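Local atomic coordinates of Dot/Icm T4SS effector (Legionella pneumophila, PDB entry 6VVE), a protein that acts as a kinase effector of the Dot/Icm secretion system, is activated by the host metabolite inositol hexakisphosphate, and binds ADP with manganese. Residues H127-L132 and P146-I151; H179-L182 and Y187-S190; Q192-T197 and V201-L206. All coordinates share one frame; numbering follows the deposited sequence.

Contact 1 (H127-L132 and P146-I151); sequences HFVLGL and PKINAI. With ADP (adenosine-5'-diphosphate), chain C.
Val129 meets the segment 146-151 with both of its methyl groups, and they part company as they do so. CG2 runs tip to tip against the branched end of Ile148, 4.0 Å from Ile148 CG2 and equally close to its CD1. CG1, placed anti to the backbone N (chi1 176°), turns instead to the backbone of Pro146 and lies 3.7 Å from Pro146 O. The same methyl reaches the exocyclic amino group of the adenine, with Val129 CG1 4.0 Å from ADP N6. Val129 and Ile148 make up the compact, buried part of the contact. At its margin, the ring of Pro146 turns its CD to Leu130 O, 3.4 Å away. No hydrogen bond joins the two segments; methyl packing and carbon-to-carbonyl contacts bring them together.

The outer side is different in character. Lys147 points its side chain away from 127-132, stretched out before a bend at its last torsion, and its NZ hydrogen-bonds to Asn149 OD1 at 2.8 Å. Asn149 and Ala150 lie exposed at the surface and take no share in the packing.

Between these two sides the backbone reads the adenine. ADP N6 donates to Pro146 O at 3.1 Å, and Ile148 N donates to ADP N1 with an N-H...N angle of 164°, while Ile148 CG1 stands off the adenine plane just beyond the ring's rim, 3.5 Å from ADP N1. A carbonyl and an amide two residues apart, paired with N6 and N1, are the signature of a protein-kinase hinge. The chemistry implies a division of labour: main-chain polarity probably selects adenine, whereas the methyls of Val129, which have no hydrogen bond to offer, pack beside Pro146 O without competing for it.

Contact 2 (H179-L182 and Y187-S190); sequences HPDL and YHIS
Leu182, Ser190 and Asp181 carry this contact, and Ser190 binds to both of the others. Ser190 N donates to Leu182 O at 2.8 Å, with an N-H...O angle of 164°, joining the two segments where their CA atoms come nearest. Ser190 OG donates to Asp181 OD1, also at 2.8 Å. That bond arrives on the syn side of the carboxylate but 32° out of its plane, and it depends on chi1 of Ser190 (-60°), which sets OG beside the residue's own N and facing the acid.

Leu182 contributes through its carbonyl as much as through its side chain. The methyl end of Ile189 crowds the same oxygen, Ile189 CD1 lying 3.1 Å from Leu182 O. The leucine's CD1 in turn lies 3.7 Å from Ser190 O, while its end is also packed against Val235 of helix 231-239.

Asp181 OD1 gathers further neighbours. The edge of the His188 ring approaches it, CE1 standing 3.6 Å from Asp181 OD1, and a water molecule in that ring's plane bridges the two residues, donating to OD1 and linked to His188 NE2. Asp181 N donates to His179 ND1 at 3.0 Å, near the ring plane, and with the bond from NE2 to Ile204 O this holds the rotation of the imidazole.

His179, Pro180 and Asp181 form a sequence that matches the His-Arg-Asp motif of protein kinases, with Pro180 at the arginine position. The arrangement is therefore consistent with a kinase catalytic loop, in which Asp181 would occupy the place of the conserved aspartate and Ser190 would help to orient it.

Contact 3 (Q192-T197 and V201-L206); sequences QNLIAT and VKTIDL. With ADP (adenosine-5'-diphosphate), chain C.
Asn193 and Asp205 cross obliquely, their amide and carboxylate planes turned 54° apart. Only a weak bond, Asn193 ND2 to Asp205 OD2 at 3.3 Å, joins them; the stronger partner of ND2 is Asp181 O. Both side chains border the ADP phosphates, with Asn193 OD1 2.9 Å from ADP O1B, and the side chain of Asp205 is about 4 Å from the manganese ion. These positions resemble the metal-binding asparagine and the Asp-Phe-Gly aspartate of kinases.

Asn193 O is gripped twice, by Thr203 OG1 and Ile204 N, which come from opposite faces of the carbonyl plane. Thr203 achieves this with its hydroxyl anti to the backbone N (chi1 -173°).

Beyond it the antiparallel hairpin begins, with Ile195 and Lys202 as its hydrogen-bonded pair; Ile195 N gives Lys202 O a nearly straight bond of 2.8 Å. On their face Ile195 CG1 slants across Ile204 CD1 at 3.9 Å, and that methyl also underlies ADP C8. The shaft of Lys202 passes Thr197 at about a right angle and ends on Glu126 O.

On the reverse face, Leu194, Val201 and Thr203 pack against Phe165 of helix 159-174, while the hairpin's edges bond to Ile151 and to His127 and Val129.

In the fold
Following the chain from the N terminus, contact 1 joins the approach to strand 132-134 with the exit from strand 142-146, closing a loop that holds both strands. After helix 159-174, contact 2 closes a short turn, and contact 3 pairs the next two strands as a hairpin. The three loops follow in series; none nests in or crosses another. Contact 3 lies between the others in space, touching both, while contacts 1 and 2 do not meet. Contacts 1 and 3, with centres about 7 Å apart, both touch the nucleotide, Ile148 and Ile204 lying on the same side of the adenine plane; contact 2 meets contact 3 through His179 NE2 and Ile204 O. Together they tie the nucleotide-binding sheet to the helical lobe.

Contact 1 (H127-L132 and P146-I151)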
loop_
_atom_site.group_PDB
_atom_site.type_symbol
_atom_site.label_atom_id
_atom_site.label_comp_id
_atom_site.label_asym_id
_atom_site.label_seq_id
_atom_site.Cartn_x
_atom_site.Cartn_y
_atom_site.Cartn_z
ATOM N N HIS A 127 -1.814 3.901 6.675
ATOM C CA HIS A 127 -0.616 3.072 6.564
ATOM C C HIS A 127 -0.000 3.086 5.173
ATOM O O HIS A 127 1.061 2.487 4.972
ATOM C CB HIS A 127 -0.940 1.627 6.951
ATOM C CG HIS A 127 -1.248 1.443 8.410
ATOM N ND1 HIS A 127 -0.268 1.421 9.381
ATOM C CD2 HIS A 127 -2.423 1.259 9.058
ATOM C CE1 HIS A 127 -0.826 1.240 10.565
ATOM N NE2 HIS A 127 -2.134 1.143 10.397
ATOM N N PHE A 128 -0.628 3.744 4.210
ATOM C CA PHE A 128 -0.162 3.759 2.832
ATOM C C PHE A 128 -0.140 5.195 2.327
ATOM O O PHE A 128 -1.049 5.980 2.612
ATOM C CB PHE A 128 -1.061 2.897 1.939
ATOM C CG PHE A 128 -1.243 1.493 2.442
ATOM C CD1 PHE A 128 -2.218 1.206 3.392
ATOM C CD2 PHE A 128 -0.437 0.465 1.986
ATOM C CE1 PHE A 128 -2.381 -0.086 3.867
ATOM C CE2 PHE A 128 -0.598 -0.824 2.460
ATOM C CZ PHE A 128 -1.574 -1.099 3.405
ATOM N N VAL A 129 0.900 5.544 1.578
ATOM C CA VAL A 129 1.103 6.919 1.101
ATOM C C VAL A 129 0.779 6.883 -0.392
ATOM O O VAL A 129 1.636 6.685 -1.245
ATOM C CB VAL A 129 2.501 7.433 1.380
ATOM C CG1 VAL A 129 2.680 8.818 0.771
ATOM C CG2 VAL A 129 2.775 7.461 2.866
ATOM N N LEU A 130 -0.484 7.166 -0.724
ATOM C CA LEU A 130 -0.894 7.287 -2.115
ATOM C C LEU A 130 -0.883 8.758 -2.536
ATOM O O LEU A 130 -0.708 9.671 -1.715
ATOM C CB LEU A 130 -2.277 6.672 -2.328
ATOM C CG LEU A 130 -2.331 5.146 -2.235
ATOM C CD1 LEU A 130 -3.770 4.635 -2.311
ATOM C CD2 LEU A 130 -1.496 4.520 -3.342
ATOM N N GLY A 131 -1.078 8.980 -3.830
ATOM C CA GLY A 131 -0.998 10.321 -4.377
ATOM C C GLY A 131 -1.506 10.323 -5.796
ATOM O O GLY A 131 -2.127 9.362 -6.245
ATOM N N LEU A 132 -1.230 11.419 -6.505
ATOM C CA LEU A 132 -1.729 11.584 -7.865
ATOM C C LEU A 132 -0.652 12.192 -8.753
ATOM O O LEU A 132 0.184 12.983 -8.299
ATOM C CB LEU A 132 -2.979 12.473 -7.901
ATOM C CG LEU A 132 -4.157 12.005 -7.053
ATOM C CD1 LEU A 132 -5.237 13.086 -7.007
ATOM C CD2 LEU A 132 -4.717 10.700 -7.586
ATOM N N PRO A 146 1.400 13.105 0.339
ATOM C CA PRO A 146 1.720 13.603 1.682
ATOM C C PRO A 146 3.174 13.322 2.028
ATOM O O PRO A 146 3.685 12.218 1.803
ATOM C CB PRO A 146 0.764 12.829 2.599
ATOM C CG PRO A 146 -0.377 12.394 1.693
ATOM C CD PRO A 146 0.251 12.173 0.335
ATOM N N LYS A 147 3.844 14.337 2.570
ATOM C CA LYS A 147 5.204 14.162 3.063
ATOM C C LYS A 147 5.157 13.596 4.477
ATOM O O LYS A 147 4.500 14.162 5.360
ATOM C CB LYS A 147 5.965 15.487 3.049
ATOM C CG LYS A 147 7.215 15.477 3.920
ATOM C CD LYS A 147 8.107 16.677 3.652
ATOM C CE LYS A 147 9.358 16.648 4.537
ATOM N NZ LYS A 147 9.041 16.842 5.985
ATOM N N ILE A 148 5.863 12.488 4.690
ATOM C CA ILE A 148 5.952 11.863 6.003
ATOM C C ILE A 148 7.355 12.078 6.555
ATOM O O ILE A 148 8.295 12.414 5.826
ATOM C CB ILE A 148 5.602 10.363 5.951
ATOM C CG1 ILE A 148 6.566 9.619 5.025
ATOM C CG2 ILE A 148 4.161 10.181 5.478
ATOM C CD1 ILE A 148 6.233 8.149 4.849
ATOM N N ASN A 149 7.490 11.888 7.869
ATOM C CA ASN A 149 8.729 12.163 8.594
ATOM C C ASN A 149 9.182 10.891 9.300
ATOM O O ASN A 149 8.531 10.436 10.248
ATOM C CB ASN A 149 8.529 13.298 9.594
ATOM C CG ASN A 149 8.171 14.610 8.921
ATOM O OD1 ASN A 149 9.029 15.271 8.327
ATOM N ND2 ASN A 149 6.905 15.003 9.018
ATOM N N ALA A 150 10.301 10.330 8.847
ATOM C CA ALA A 150 10.799 9.084 9.410
ATOM C C ALA A 150 11.441 9.318 10.771
ATOM O O ALA A 150 12.040 10.364 11.028
ATOM C CB ALA A 150 11.816 8.439 8.466
ATOM N N ILE A 151 11.309 8.328 11.646
ATOM C CA ILE A 151 11.943 8.370 12.959
ATOM C C ILE A 151 12.605 7.021 13.212
ATOM O O ILE A 151 12.370 6.069 12.453
ATOM C CB ILE A 151 10.936 8.719 14.064
ATOM C CG1 ILE A 151 9.793 7.710 14.096
ATOM C CG2 ILE A 151 10.394 10.133 13.854
ATOM C CD1 ILE A 151 9.335 7.371 15.500
HETATM P PB ADP C . 12.405 3.689 -4.120
HETATM O O1B ADP C . 12.255 2.411 -3.318
HETATM O O2B ADP C . 13.673 4.444 -3.817
HETATM O O3B ADP C . 12.099 3.544 -5.601
HETATM P PA ADP C . 11.089 6.198 -3.899
HETATM O O1A ADP C . 9.613 6.496 -3.919
HETATM O O2A ADP C . 11.927 6.507 -5.111
HETATM O O3A ADP C . 11.217 4.629 -3.558
HETATM O "O5'" ADP C . 11.699 6.976 -2.641
HETATM C "C5'" ADP C . 13.090 7.220 -2.510
HETATM C "C4'" ADP C . 13.352 7.944 -1.215
HETATM O "O4'" ADP C . 12.676 9.216 -1.168
HETATM C "C3'" ADP C . 12.887 7.154 0.032
HETATM O "O3'" ADP C . 13.863 6.285 0.542
HETATM C "C2'" ADP C . 12.531 8.279 1.027
HETATM O "O2'" ADP C . 13.649 8.586 1.839
HETATM C "C1'" ADP C . 12.158 9.482 0.142
HETATM N N9 ADP C . 10.685 9.586 0.124
HETATM C C8 ADP C . 9.875 8.979 -0.770
HETATM N N7 ADP C . 8.573 9.263 -0.507
HETATM C C5 ADP C . 8.552 10.063 0.573
HETATM C C6 ADP C . 7.507 10.728 1.373
HETATM N N6 ADP C . 6.210 10.585 1.042
HETATM N N1 ADP C . 7.893 11.485 2.432
HETATM C C2 ADP C . 9.197 11.633 2.764
HETATM N N3 ADP C . 10.193 11.051 2.071
HETATM C C4 ADP C . 9.942 10.274 0.987
#

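Contact 2 (H179-L182 and Y187-S190)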
loop_
_atom_site.group_PDB
_atom_site.type_symbol
_atom_site.label_atom_id
_atom_site.label_comp_id
_atom_site.label_asym_id
_atom_site.label_seq_id
_atom_site.Cartn_x
_atom_site.Cartn_y
_atom_site.Cartn_z
ATOM N N HIS A 179 1.574 -4.607 -2.628
ATOM C CA HIS A 179 2.580 -3.573 -2.885
ATOM C C HIS A 179 3.491 -4.010 -4.024
ATOM O O HIS A 179 3.953 -5.159 -4.031
ATOM C CB HIS A 179 3.386 -3.337 -1.607
ATOM C CG HIS A 179 4.138 -2.042 -1.584
ATOM N ND1 HIS A 179 5.039 -1.685 -2.564
ATOM C CD2 HIS A 179 4.130 -1.027 -0.689
ATOM C CE1 HIS A 179 5.546 -0.500 -2.276
ATOM N NE2 HIS A 179 5.007 -0.078 -1.145
ATOM N N PRO A 180 3.781 -3.137 -4.996
ATOM C CA PRO A 180 4.623 -3.565 -6.133
ATOM C C PRO A 180 6.103 -3.721 -5.798
ATOM O O PRO A 180 6.834 -4.357 -6.578
ATOM C CB PRO A 180 4.412 -2.447 -7.173
ATOM C CG PRO A 180 4.061 -1.226 -6.331
ATOM C CD PRO A 180 3.275 -1.757 -5.150
ATOM N N ASP A 181 6.579 -3.158 -4.682
ATOM C CA ASP A 181 7.995 -3.232 -4.324
ATOM C C ASP A 181 8.121 -3.146 -2.799
ATOM O O ASP A 181 8.541 -2.134 -2.224
ATOM C CB ASP A 181 8.808 -2.130 -5.008
ATOM C CG ASP A 181 10.301 -2.214 -4.684
ATOM O OD1 ASP A 181 10.757 -3.297 -4.234
ATOM O OD2 ASP A 181 11.016 -1.199 -4.870
ATOM N N LEU A 182 7.758 -4.232 -2.118
ATOM C CA LEU A 182 7.940 -4.315 -0.672
ATOM C C LEU A 182 8.467 -5.699 -0.316
ATOM O O LEU A 182 9.458 -5.824 0.410
ATOM C CB LEU A 182 6.636 -4.021 0.064
ATOM C CG LEU A 182 6.710 -4.053 1.589
ATOM C CD1 LEU A 182 7.792 -3.110 2.108
ATOM C CD2 LEU A 182 5.353 -3.686 2.196
ATOM N N TYR A 187 12.228 -14.355 -0.643
ATOM C CA TYR A 187 13.651 -14.079 -0.590
ATOM C C TYR A 187 13.986 -12.625 -0.879
ATOM O O TYR A 187 15.173 -12.264 -0.865
ATOM C CB TYR A 187 14.394 -14.984 -1.579
ATOM C CG TYR A 187 14.275 -16.452 -1.253
ATOM C CD1 TYR A 187 15.105 -17.045 -0.309
ATOM C CD2 TYR A 187 13.337 -17.254 -1.897
ATOM C CE1 TYR A 187 14.998 -18.390 -0.005
ATOM C CE2 TYR A 187 13.225 -18.599 -1.599
ATOM C CZ TYR A 187 14.058 -19.160 -0.653
ATOM O OH TYR A 187 13.952 -20.495 -0.353
ATOM N N HIS A 188 12.985 -11.786 -1.147
ATOM C CA HIS A 188 13.207 -10.388 -1.490
ATOM C C HIS A 188 12.352 -9.513 -0.587
ATOM O O HIS A 188 11.126 -9.652 -0.563
ATOM C CB HIS A 188 12.873 -10.110 -2.959
ATOM C CG HIS A 188 12.747 -8.654 -3.283
ATOM N ND1 HIS A 188 11.619 -7.918 -2.983
ATOM C CD2 HIS A 188 13.608 -7.796 -3.880
ATOM C CE1 HIS A 188 11.791 -6.670 -3.383
ATOM N NE2 HIS A 188 12.989 -6.571 -3.933
ATOM N N ILE A 189 12.997 -8.614 0.144
ATOM C CA ILE A 189 12.324 -7.596 0.935
ATOM C C ILE A 189 13.010 -6.268 0.647
ATOM O O ILE A 189 14.235 -6.209 0.494
ATOM C CB ILE A 189 12.370 -7.928 2.438
ATOM C CG1 ILE A 189 11.461 -6.994 3.229
ATOM C CG2 ILE A 189 13.800 -7.807 2.967
ATOM C CD1 ILE A 189 10.007 -7.322 3.101
ATOM N N SER A 190 12.218 -5.201 0.569
ATOM C CA SER A 190 12.704 -3.843 0.340
ATOM C C SER A 190 12.362 -3.009 1.571
ATOM O O SER A 190 11.378 -2.253 1.571
ATOM C CB SER A 190 12.092 -3.235 -0.922
ATOM O OG SER A 190 12.410 -4.016 -2.072
HETATM O O HOH W 1 13.616 -3.664 -5.226
#

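Contact 3 (Q192-T197 and V201-L206)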
loop_
_atom_site.group_PDB
_atom_site.type_symbol
_atom_site.label_atom_id
_atom_site.label_comp_id
_atom_site.label_asym_id
_atom_site.label_seq_id
_atom_site.Cartn_x
_atom_site.Cartn_y
_atom_site.Cartn_z
ATOM N N GLN A 192 13.458 -0.345 2.717
ATOM C CA GLN A 192 13.490 1.101 2.550
ATOM C C GLN A 192 12.109 1.676 2.263
ATOM O O GLN A 192 11.908 2.886 2.409
ATOM C CB GLN A 192 14.462 1.484 1.423
ATOM C CG GLN A 192 14.032 1.065 0.023
ATOM C CD GLN A 192 14.470 -0.342 -0.341
ATOM O OE1 GLN A 192 14.711 -1.180 0.527
ATOM N NE2 GLN A 192 14.579 -0.608 -1.638
ATOM N N ASN A 193 11.158 0.848 1.841
ATOM C CA ASN A 193 9.805 1.305 1.566
ATOM C C ASN A 193 8.889 1.197 2.783
ATOM O O ASN A 193 7.677 1.393 2.648
ATOM C CB ASN A 193 9.218 0.522 0.387
ATOM C CG ASN A 193 9.893 0.876 -0.931
ATOM O OD1 ASN A 193 10.465 1.961 -1.081
ATOM N ND2 ASN A 193 9.844 -0.038 -1.882
ATOM N N LEU A 194 9.436 0.878 3.948
ATOM C CA LEU A 194 8.733 0.977 5.216
ATOM C C LEU A 194 9.289 2.173 5.980
ATOM O O LEU A 194 10.507 2.273 6.182
ATOM C CB LEU A 194 8.901 -0.291 6.047
ATOM C CG LEU A 194 8.299 -1.580 5.505
ATOM C CD1 LEU A 194 8.637 -2.744 6.434
ATOM C CD2 LEU A 194 6.798 -1.450 5.331
ATOM N N ILE A 195 8.407 3.079 6.393
ATOM C CA ILE A 195 8.789 4.281 7.123
ATOM C C ILE A 195 8.030 4.298 8.444
ATOM O O ILE A 195 6.800 4.153 8.463
ATOM C CB ILE A 195 8.496 5.558 6.317
ATOM C CG1 ILE A 195 9.022 5.439 4.889
ATOM C CG2 ILE A 195 9.113 6.768 7.012
ATOM C CD1 ILE A 195 10.522 5.271 4.790
ATOM N N ALA A 196 8.757 4.486 9.540
ATOM C CA ALA A 196 8.165 4.584 10.866
ATOM C C ALA A 196 7.987 6.050 11.234
ATOM O O ALA A 196 8.941 6.833 11.165
ATOM C CB ALA A 196 9.035 3.882 11.909
ATOM N N THR A 197 6.763 6.420 11.612
ATOM C CA THR A 197 6.457 7.743 12.126
ATOM C C THR A 197 6.166 7.637 13.620
ATOM O O THR A 197 6.375 6.591 14.241
ATOM C CB THR A 197 5.285 8.353 11.365
ATOM O OG1 THR A 197 4.101 7.583 11.602
ATOM C CG2 THR A 197 5.580 8.381 9.866
ATOM N N VAL A 201 3.735 2.706 11.366
ATOM C CA VAL A 201 4.599 2.445 10.224
ATOM C C VAL A 201 3.761 2.606 8.962
ATOM O O VAL A 201 2.651 2.065 8.880
ATOM C CB VAL A 201 5.226 1.044 10.306
ATOM C CG1 VAL A 201 5.751 0.616 8.943
ATOM C CG2 VAL A 201 6.331 1.028 11.333
ATOM N N LYS A 202 4.284 3.356 7.995
ATOM C CA LYS A 202 3.667 3.546 6.697
ATOM C C LYS A 202 4.568 2.954 5.617
ATOM O O LYS A 202 5.743 2.639 5.847
ATOM C CB LYS A 202 3.419 5.032 6.420
ATOM C CG LYS A 202 2.662 5.768 7.517
ATOM C CD LYS A 202 2.614 7.268 7.227
ATOM C CE LYS A 202 1.875 8.030 8.317
ATOM N NZ LYS A 202 0.412 7.779 8.284
ATOM N N THR A 203 4.014 2.805 4.422
ATOM C CA THR A 203 4.767 2.304 3.283
ATOM C C THR A 203 4.633 3.280 2.119
ATOM O O THR A 203 3.551 3.828 1.869
ATOM C CB THR A 203 4.300 0.910 2.851
ATOM O OG1 THR A 203 5.189 0.413 1.829
ATOM C CG2 THR A 203 2.877 0.936 2.307
ATOM N N ILE A 204 5.735 3.471 1.392
ATOM C CA ILE A 204 5.802 4.429 0.297
ATOM C C ILE A 204 6.133 3.699 -0.996
ATOM O O ILE A 204 6.073 2.466 -1.062
ATOM C CB ILE A 204 6.843 5.522 0.600
ATOM C CG1 ILE A 204 8.209 4.895 0.888
ATOM C CG2 ILE A 204 6.387 6.365 1.778
ATOM C CD1 ILE A 204 9.348 5.905 1.021
ATOM N N ASP A 205 6.501 4.454 -2.032
ATOM C CA ASP A 205 6.837 3.893 -3.344
ATOM C C ASP A 205 5.613 3.251 -3.988
ATOM O O ASP A 205 5.702 2.174 -4.583
ATOM C CB ASP A 205 7.984 2.889 -3.236
ATOM C CG ASP A 205 8.641 2.601 -4.578
ATOM O OD1 ASP A 205 8.480 3.405 -5.517
ATOM O OD2 ASP A 205 9.318 1.560 -4.699
ATOM N N LEU A 206 4.461 3.920 -3.866
ATOM C CA LEU A 206 3.205 3.447 -4.440
ATOM C C LEU A 206 2.721 4.320 -5.595
ATOM O O LEU A 206 1.512 4.362 -5.869
ATOM C CB LEU A 206 2.136 3.375 -3.347
ATOM C CG LEU A 206 2.294 2.307 -2.272
ATOM C CD1 LEU A 206 1.304 2.529 -1.138
ATOM C CD2 LEU A 206 2.117 0.917 -2.858
HETATM P PB ADP C . 12.405 3.689 -4.120
HETATM O O1B ADP C . 12.255 2.411 -3.318
HETATM O O2B ADP C . 13.673 4.444 -3.817
HETATM O O3B ADP C . 12.099 3.544 -5.601
HETATM P PA ADP C . 11.089 6.198 -3.899
HETATM O O1A ADP C . 9.613 6.496 -3.919
HETATM O O2A ADP C . 11.927 6.507 -5.111
HETATM O O3A ADP C . 11.217 4.629 -3.558
HETATM O "O5'" ADP C . 11.699 6.976 -2.641
HETATM C "C5'" ADP C . 13.090 7.220 -2.510
HETATM C "C4'" ADP C . 13.352 7.944 -1.215
HETATM O "O4'" ADP C . 12.676 9.216 -1.168
HETATM C "C3'" ADP C . 12.887 7.154 0.032
HETATM O "O3'" ADP C . 13.863 6.285 0.542
HETATM C "C2'" ADP C . 12.531 8.279 1.027
HETATM O "O2'" ADP C . 13.649 8.586 1.839
HETATM C "C1'" ADP C . 12.158 9.482 0.142
HETATM N N9 ADP C . 10.685 9.586 0.124
HETATM C C8 ADP C . 9.875 8.979 -0.770
HETATM N N7 ADP C . 8.573 9.263 -0.507
HETATM C C5 ADP C . 8.552 10.063 0.573
HETATM C C6 ADP C . 7.507 10.728 1.373
HETATM N N6 ADP C . 6.210 10.585 1.042
HETATM N N1 ADP C . 7.893 11.485 2.432
HETATM C C2 ADP C . 9.197 11.633 2.764
HETATM N N3 ADP C . 10.193 11.051 2.071
HETATM C C4 ADP C . 9.942 10.274 0.987
#